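PDB 4ZBY: uracil-DNA glycosylase from Sulfolobus tokodaii str. 7, which belongs to the uracil-DNA glycosylase superfamily, folds as helices packed around a central mixed beta sheet, and holds an iron/sulfur cluster and uracil. Local coordinates for residues 2-7 against 108-113; 116-122 against 157-163. All blocks are in the same frame, centred on the assembly; numbering follows the deposited sequence.

Interaction 1: residues 2-7 against 108-113; sequences DSLEKI and RQIDII
This helix-to-helix contact of the uracil-DNA glycosylase fold joins helix 4-12, which leads to Cys14 and Cys17 of the iron/sulfur pocket, to the last turns of helix 96-113, which carries Cys102. Asp2 and Ser3 are extended; Leu4 to Ile7 and all of 108-113 are helical. Ser3 lies nearest Ile112 (CA to CA 6.9 Å) and Leu4 nearest Gln109 (6.4 Å). Ser3 is the N-cap: its OG, with chi1 p, accepts from Lys6 N at 3.0 Å. In a two-pronged salt bridge, Arg108 NE donates to Asp2 OD2 at 2.8 Å and NH2 to Asp2 OD1, which also accepts from Ser3 N (2.9 Å). Arg108 NH1 pairs with Glu10. Water 1 donates to Asp2 OD2 (2.7 Å) and Arg108 O (2.9 Å). Gln109 NE2 donates to water 2 (2.9 Å), which donates to Leu4 O (3.0 Å); NE2 is also hydrogen-bonded to Pro28 O, and OE1 to Lys85 NZ. Leu4 (m, t) sets CG 3.9 Å from Ile112 CG2 and CD1 4.0 Å from Ile113 CG1. Ile7 CD1 reaches Ile112 CD1 at 3.7 Å. Ile7 CG1 covers one guanidinium face, 3.5 Å from Arg108 NH2, which donates to Asp2 OD1 at 2.8 Å and 173°.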
loop_
_atom_site.group_PDB
_atom_site.type_symbol
_atom_site.label_atom_id
_atom_site.label_comp_id
_atom_site.label_asym_id
_atom_site.label_seq_id
_atom_site.Cartn_x
_atom_site.Cartn_y
_atom_site.Cartn_z
ATOM N N ASP A 2 -11.984 -16.316 7.027
ATOM C CA ASP A 2 -11.697 -14.935 6.664
ATOM C C ASP A 2 -11.833 -14.746 5.163
ATOM O O ASP A 2 -11.734 -15.702 4.386
ATOM C CB ASP A 2 -10.303 -14.520 7.135
ATOM C CG ASP A 2 -10.197 -13.014 7.397
ATOM O OD1 ASP A 2 -11.218 -12.310 7.269
ATOM O OD2 ASP A 2 -9.100 -12.555 7.742
ATOM N N SER A 3 -12.085 -13.512 4.757
ATOM C CA SER A 3 -12.221 -13.173 3.346
ATOM C C SER A 3 -12.015 -11.688 3.181
ATOM O O SER A 3 -12.182 -10.942 4.128
ATOM C CB SER A 3 -13.588 -13.590 2.804
ATOM O OG SER A 3 -14.640 -12.888 3.436
ATOM N N LEU A 4 -11.661 -11.258 1.972
ATOM C CA LEU A 4 -11.532 -9.831 1.707
ATOM C C LEU A 4 -12.890 -9.146 1.931
ATOM O O LEU A 4 -12.959 -7.991 2.384
ATOM C CB LEU A 4 -11.015 -9.585 0.291
ATOM C CG LEU A 4 -9.582 -10.034 0.042
ATOM C CD1 LEU A 4 -9.187 -9.683 -1.384
ATOM C CD2 LEU A 4 -8.618 -9.374 1.052
ATOM N N GLU A 5 -13.958 -9.872 1.626
ATOM C CA GLU A 5 -15.301 -9.371 1.844
ATOM C C GLU A 5 -15.572 -9.091 3.312
ATOM O O GLU A 5 -16.172 -8.070 3.644
ATOM C CB GLU A 5 -16.333 -10.374 1.303
ATOM C CG GLU A 5 -16.302 -10.521 -0.221
ATOM C CD GLU A 5 -15.506 -11.743 -0.721
ATOM O OE1 GLU A 5 -14.395 -12.008 -0.204
ATOM O OE2 GLU A 5 -15.999 -12.443 -1.646
ATOM N N LYS A 6 -15.137 -9.997 4.182
ATOM C CA LYS A 6 -15.359 -9.865 5.618
ATOM C C LYS A 6 -14.565 -8.682 6.149
ATOM O O LYS A 6 -15.065 -7.867 6.928
ATOM C CB LYS A 6 -14.955 -11.154 6.338
ATOM C CG LYS A 6 -15.141 -11.181 7.845
ATOM C CD LYS A 6 -14.663 -12.539 8.374
ATOM C CE LYS A 6 -14.981 -12.771 9.839
ATOM N NZ LYS A 6 -14.755 -14.208 10.205
ATOM N N ILE A 7 -13.320 -8.601 5.714
ATOM C CA ILE A 7 -12.457 -7.494 6.114
ATOM C C ILE A 7 -13.062 -6.156 5.686
ATOM O O ILE A 7 -13.098 -5.184 6.473
ATOM C CB ILE A 7 -11.060 -7.681 5.515
ATOM C CG1 ILE A 7 -10.425 -8.956 6.067
ATOM C CG2 ILE A 7 -10.200 -6.415 5.782
ATOM C CD1 ILE A 7 -9.221 -9.417 5.260
ATOM N N ARG A 108 -4.341 -9.393 7.478
ATOM C CA ARG A 108 -5.356 -10.336 7.017
ATOM C C ARG A 108 -5.507 -10.288 5.509
ATOM O O ARG A 108 -5.740 -11.324 4.865
ATOM C CB ARG A 108 -6.693 -10.049 7.698
ATOM C CG ARG A 108 -6.672 -10.413 9.177
ATOM C CD ARG A 108 -7.884 -9.871 9.931
ATOM N NE ARG A 108 -9.159 -10.302 9.359
ATOM C CZ ARG A 108 -10.333 -9.823 9.754
ATOM N NH1 ARG A 108 -10.366 -8.902 10.711
ATOM N NH2 ARG A 108 -11.461 -10.249 9.199
ATOM N N GLN A 109 -5.354 -9.097 4.938
ATOM C CA GLN A 109 -5.491 -8.933 3.493
ATOM C C GLN A 109 -4.315 -9.607 2.785
ATOM O O GLN A 109 -4.492 -10.302 1.757
ATOM C CB GLN A 109 -5.596 -7.439 3.111
ATOM C CG GLN A 109 -6.898 -6.830 3.568
ATOM C CD GLN A 109 -6.945 -5.318 3.392
ATOM O OE1 GLN A 109 -5.964 -4.631 3.679
ATOM N NE2 GLN A 109 -8.073 -4.799 2.896
ATOM N N ILE A 110 -3.119 -9.399 3.326
ATOM C CA ILE A 110 -1.940 -10.079 2.794
ATOM C C ILE A 110 -2.080 -11.599 2.913
ATOM O O ILE A 110 -1.749 -12.325 1.970
ATOM C CB ILE A 110 -0.657 -9.608 3.502
ATOM C CG1 ILE A 110 -0.420 -8.131 3.240
ATOM C CG2 ILE A 110 0.558 -10.443 3.051
ATOM C CD1 ILE A 110 0.682 -7.553 4.110
ATOM N N ASP A 111 -2.591 -12.076 4.050
ATOM C CA ASP A 111 -2.758 -13.515 4.284
ATOM C C ASP A 111 -3.609 -14.173 3.226
ATOM O O ASP A 111 -3.382 -15.340 2.853
ATOM C CB ASP A 111 -3.402 -13.764 5.653
ATOM C CG ASP A 111 -2.412 -13.688 6.768
ATOM O OD1 ASP A 111 -1.224 -13.505 6.452
ATOM O OD2 ASP A 111 -2.808 -13.826 7.955
ATOM N N ILE A 112 -4.598 -13.426 2.744
ATOM C CA ILE A 112 -5.540 -13.952 1.781
ATOM C C ILE A 112 -4.999 -13.805 0.366
ATOM O O ILE A 112 -5.018 -14.765 -0.406
ATOM C CB ILE A 112 -6.902 -13.248 1.889
ATOM C CG1 ILE A 112 -7.667 -13.736 3.130
ATOM C CG2 ILE A 112 -7.729 -13.465 0.629
ATOM C CD1 ILE A 112 -8.684 -12.723 3.633
ATOM N N ILE A 113 -4.523 -12.615 0.026
ATOM C CA ILE A 113 -4.052 -12.376 -1.328
ATOM C C ILE A 113 -2.751 -13.120 -1.669
ATOM O O ILE A 113 -2.628 -13.675 -2.765
ATOM C CB ILE A 113 -3.887 -10.867 -1.557
ATOM C CG1 ILE A 113 -5.261 -10.189 -1.455
ATOM C CG2 ILE A 113 -3.323 -10.601 -2.934
ATOM C CD1 ILE A 113 -5.186 -8.687 -1.286
HETATM O O HOH W 1 -6.796 -13.424 6.634
HETATM O O HOH W 2 -10.562 -6.163 2.124
#

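Interaction 2: residues 116-122 against 157-163; sequences KIIVTLG and IIVFPTY
Ile118 (m, t) lays its CD1 on Ile157 CG2, 3.8 Å away, between two neighbouring parallel strands of the central mixed sheet of the uracil-DNA glycosylase fold. Strands 117-121 and 157-162 run 4.6 Å apart at closest approach, with 21° between directions. Ile117 pairs with Ile158, and the register holds without a bulge to Leu121 with Thr162. Every second residue of each strand bonds across. Ile158 N donates to Lys116 O (2.9 Å), Ile118 N to Ile158 O (2.8 Å), Phe160 N to Ile118 O (2.9 Å), Thr120 N to Phe160 O (3.1 Å) and Thr162 N to Thr120 O (2.9 Å). Val119 and Phe160 face helix 172-190. Thr120 and Val159 face helix 123-133, where Thr120 OG1 bonds Thr126. Leu121 lies near the bound uracil. Gly122, the N-cap of helix 123-133, has phi/psi of 98/176, where a CB would clash with the preceding carbonyl. Its N closes the pairing on Thr162 O at 2.9 Å.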
loop_
_atom_site.group_PDB
_atom_site.type_symbol
_atom_site.label_atom_id
_atom_site.label_comp_id
_atom_site.label_asym_id
_atom_site.label_seq_id
_atom_site.Cartn_x
_atom_site.Cartn_y
_atom_site.Cartn_z
ATOM N N LYS A 116 2.621 -11.869 -5.273
ATOM C CA LYS A 116 4.019 -12.063 -5.650
ATOM C C LYS A 116 4.886 -10.901 -5.143
ATOM O O LYS A 116 6.038 -11.092 -4.734
ATOM C CB LYS A 116 4.141 -12.164 -7.183
ATOM C CG LYS A 116 5.576 -12.380 -7.679
ATOM C CD LYS A 116 5.600 -12.504 -9.219
ATOM C CE LYS A 116 6.974 -12.940 -9.728
ATOM N NZ LYS A 116 7.010 -13.071 -11.216
ATOM N N ILE A 117 4.338 -9.702 -5.253
ATOM C CA ILE A 117 5.060 -8.474 -4.928
ATOM C C ILE A 117 4.193 -7.583 -4.063
ATOM O O ILE A 117 2.998 -7.391 -4.368
ATOM C CB ILE A 117 5.446 -7.704 -6.207
ATOM C CG1 ILE A 117 6.374 -8.528 -7.088
ATOM C CG2 ILE A 117 6.071 -6.319 -5.889
ATOM C CD1 ILE A 117 6.430 -8.051 -8.509
ATOM N N ILE A 118 4.780 -7.037 -2.994
ATOM C CA ILE A 118 4.162 -5.923 -2.292
ATOM C C ILE A 118 4.989 -4.676 -2.540
ATOM O O ILE A 118 6.174 -4.645 -2.220
ATOM C CB ILE A 118 4.055 -6.157 -0.782
ATOM C CG1 ILE A 118 3.107 -7.324 -0.490
ATOM C CG2 ILE A 118 3.535 -4.895 -0.099
ATOM C CD1 ILE A 118 3.174 -7.819 0.955
ATOM N N VAL A 119 4.367 -3.658 -3.127
ATOM C CA VAL A 119 5.035 -2.367 -3.294
ATOM C C VAL A 119 4.644 -1.477 -2.120
ATOM O O VAL A 119 3.459 -1.171 -1.957
ATOM C CB VAL A 119 4.622 -1.704 -4.624
ATOM C CG1 VAL A 119 5.310 -0.371 -4.806
ATOM C CG2 VAL A 119 4.931 -2.647 -5.786
ATOM N N THR A 120 5.622 -1.114 -1.288
ATOM C CA THR A 120 5.317 -0.296 -0.112
ATOM C C THR A 120 5.648 1.136 -0.477
ATOM O O THR A 120 6.811 1.537 -0.623
ATOM C CB THR A 120 6.059 -0.741 1.180
ATOM O OG1 THR A 120 7.458 -0.825 0.941
ATOM C CG2 THR A 120 5.597 -2.126 1.636
ATOM N N LEU A 121 4.580 1.906 -0.629
ATOM C CA LEU A 121 4.657 3.287 -1.071
ATOM C C LEU A 121 4.860 4.192 0.132
ATOM O O LEU A 121 3.901 4.503 0.851
ATOM C CB LEU A 121 3.363 3.686 -1.818
ATOM C CG LEU A 121 2.966 2.850 -3.045
ATOM C CD1 LEU A 121 1.496 3.149 -3.415
ATOM C CD2 LEU A 121 3.916 3.154 -4.211
ATOM N N GLY A 122 6.107 4.597 0.354
ATOM C CA GLY A 122 6.410 5.575 1.395
ATOM C C GLY A 122 6.904 4.944 2.687
ATOM O O GLY A 122 6.906 3.712 2.833
ATOM N N ILE A 157 7.434 -13.576 -0.728
ATOM C CA ILE A 157 6.851 -12.344 -1.234
ATOM C C ILE A 157 7.990 -11.380 -1.475
ATOM O O ILE A 157 8.888 -11.254 -0.635
ATOM C CB ILE A 157 5.838 -11.728 -0.247
ATOM C CG1 ILE A 157 4.615 -12.649 -0.130
ATOM C CG2 ILE A 157 5.396 -10.334 -0.727
ATOM C CD1 ILE A 157 3.678 -12.283 0.992
ATOM N N ILE A 158 7.987 -10.736 -2.632
ATOM C CA ILE A 158 9.009 -9.736 -2.931
ATOM C C ILE A 158 8.507 -8.385 -2.470
ATOM O O ILE A 158 7.473 -7.913 -2.949
ATOM C CB ILE A 158 9.299 -9.667 -4.420
ATOM C CG1 ILE A 158 9.844 -11.009 -4.917
ATOM C CG2 ILE A 158 10.260 -8.566 -4.699
ATOM C CD1 ILE A 158 9.848 -11.122 -6.437
ATOM N N VAL A 159 9.219 -7.767 -1.540
ATOM C CA VAL A 159 8.812 -6.459 -1.044
ATOM C C VAL A 159 9.671 -5.392 -1.700
ATOM O O VAL A 159 10.901 -5.472 -1.695
ATOM C CB VAL A 159 8.925 -6.354 0.499
ATOM C CG1 VAL A 159 8.638 -4.908 0.970
ATOM C CG2 VAL A 159 7.972 -7.332 1.169
ATOM N N PHE A 160 9.022 -4.399 -2.281
ATOM C CA PHE A 160 9.740 -3.359 -2.995
ATOM C C PHE A 160 9.319 -1.979 -2.523
ATOM O O PHE A 160 8.251 -1.497 -2.888
ATOM C CB PHE A 160 9.500 -3.495 -4.509
ATOM C CG PHE A 160 10.517 -2.802 -5.335
ATOM C CD1 PHE A 160 11.454 -3.534 -6.044
ATOM C CD2 PHE A 160 10.576 -1.408 -5.386
ATOM C CE1 PHE A 160 12.440 -2.884 -6.791
ATOM C CE2 PHE A 160 11.560 -0.753 -6.138
ATOM C CZ PHE A 160 12.469 -1.494 -6.850
ATOM N N PRO A 161 10.164 -1.332 -1.703
ATOM C CA PRO A 161 9.777 -0.018 -1.210
ATOM C C PRO A 161 10.041 1.077 -2.235
ATOM O O PRO A 161 11.055 1.021 -2.905
ATOM C CB PRO A 161 10.684 0.185 0.021
ATOM C CG PRO A 161 11.264 -1.173 0.315
ATOM C CD PRO A 161 11.351 -1.865 -1.011
ATOM N N THR A 162 9.147 2.049 -2.340
ATOM C CA THR A 162 9.379 3.242 -3.151
ATOM C C THR A 162 9.001 4.507 -2.380
ATOM O O THR A 162 8.449 4.441 -1.281
ATOM C CB THR A 162 8.559 3.218 -4.445
ATOM O OG1 THR A 162 7.194 3.557 -4.152
ATOM C CG2 THR A 162 8.596 1.829 -5.101
ATOM N N TYR A 163 9.291 5.668 -2.961
ATOM C CA TYR A 163 8.798 6.912 -2.393
ATOM C C TYR A 163 7.298 6.927 -2.580
ATOM O O TYR A 163 6.762 6.217 -3.418
ATOM C CB TYR A 163 9.445 8.124 -3.057
ATOM C CG TYR A 163 10.899 8.334 -2.698
ATOM C CD1 TYR A 163 11.346 8.175 -1.386
ATOM C CD2 TYR A 163 11.820 8.710 -3.663
ATOM C CE1 TYR A 163 12.675 8.371 -1.055
ATOM C CE2 TYR A 163 13.154 8.918 -3.336
ATOM C CZ TYR A 163 13.575 8.741 -2.035
ATOM O OH TYR A 163 14.901 8.936 -1.706
#

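Interaction 1 is partly buried and lies farther from the chain centre; interaction 2 is buried nearer the middle. Their centres are about 19 Å apart. The chain passes directly from one to the other, since helix 96-113 is followed by strand 117-121. Ile110 joins them: its CD1 touches Ile118 CD1 at 4.0 Å, and its CG2 lies 4.2 Å from Ile157 CD1. Helix 96-113 thus bridges helix 4-12 and the sheet; Ile110 faces the sheet, and Gln109 and Ile113 touch both. The chemistry follows the setting. At the outer site, charged side chains and waters share the work with apolar contacts. Within the sheet, backbone bonds link the strands, and largely apolar side chains pack against the helices.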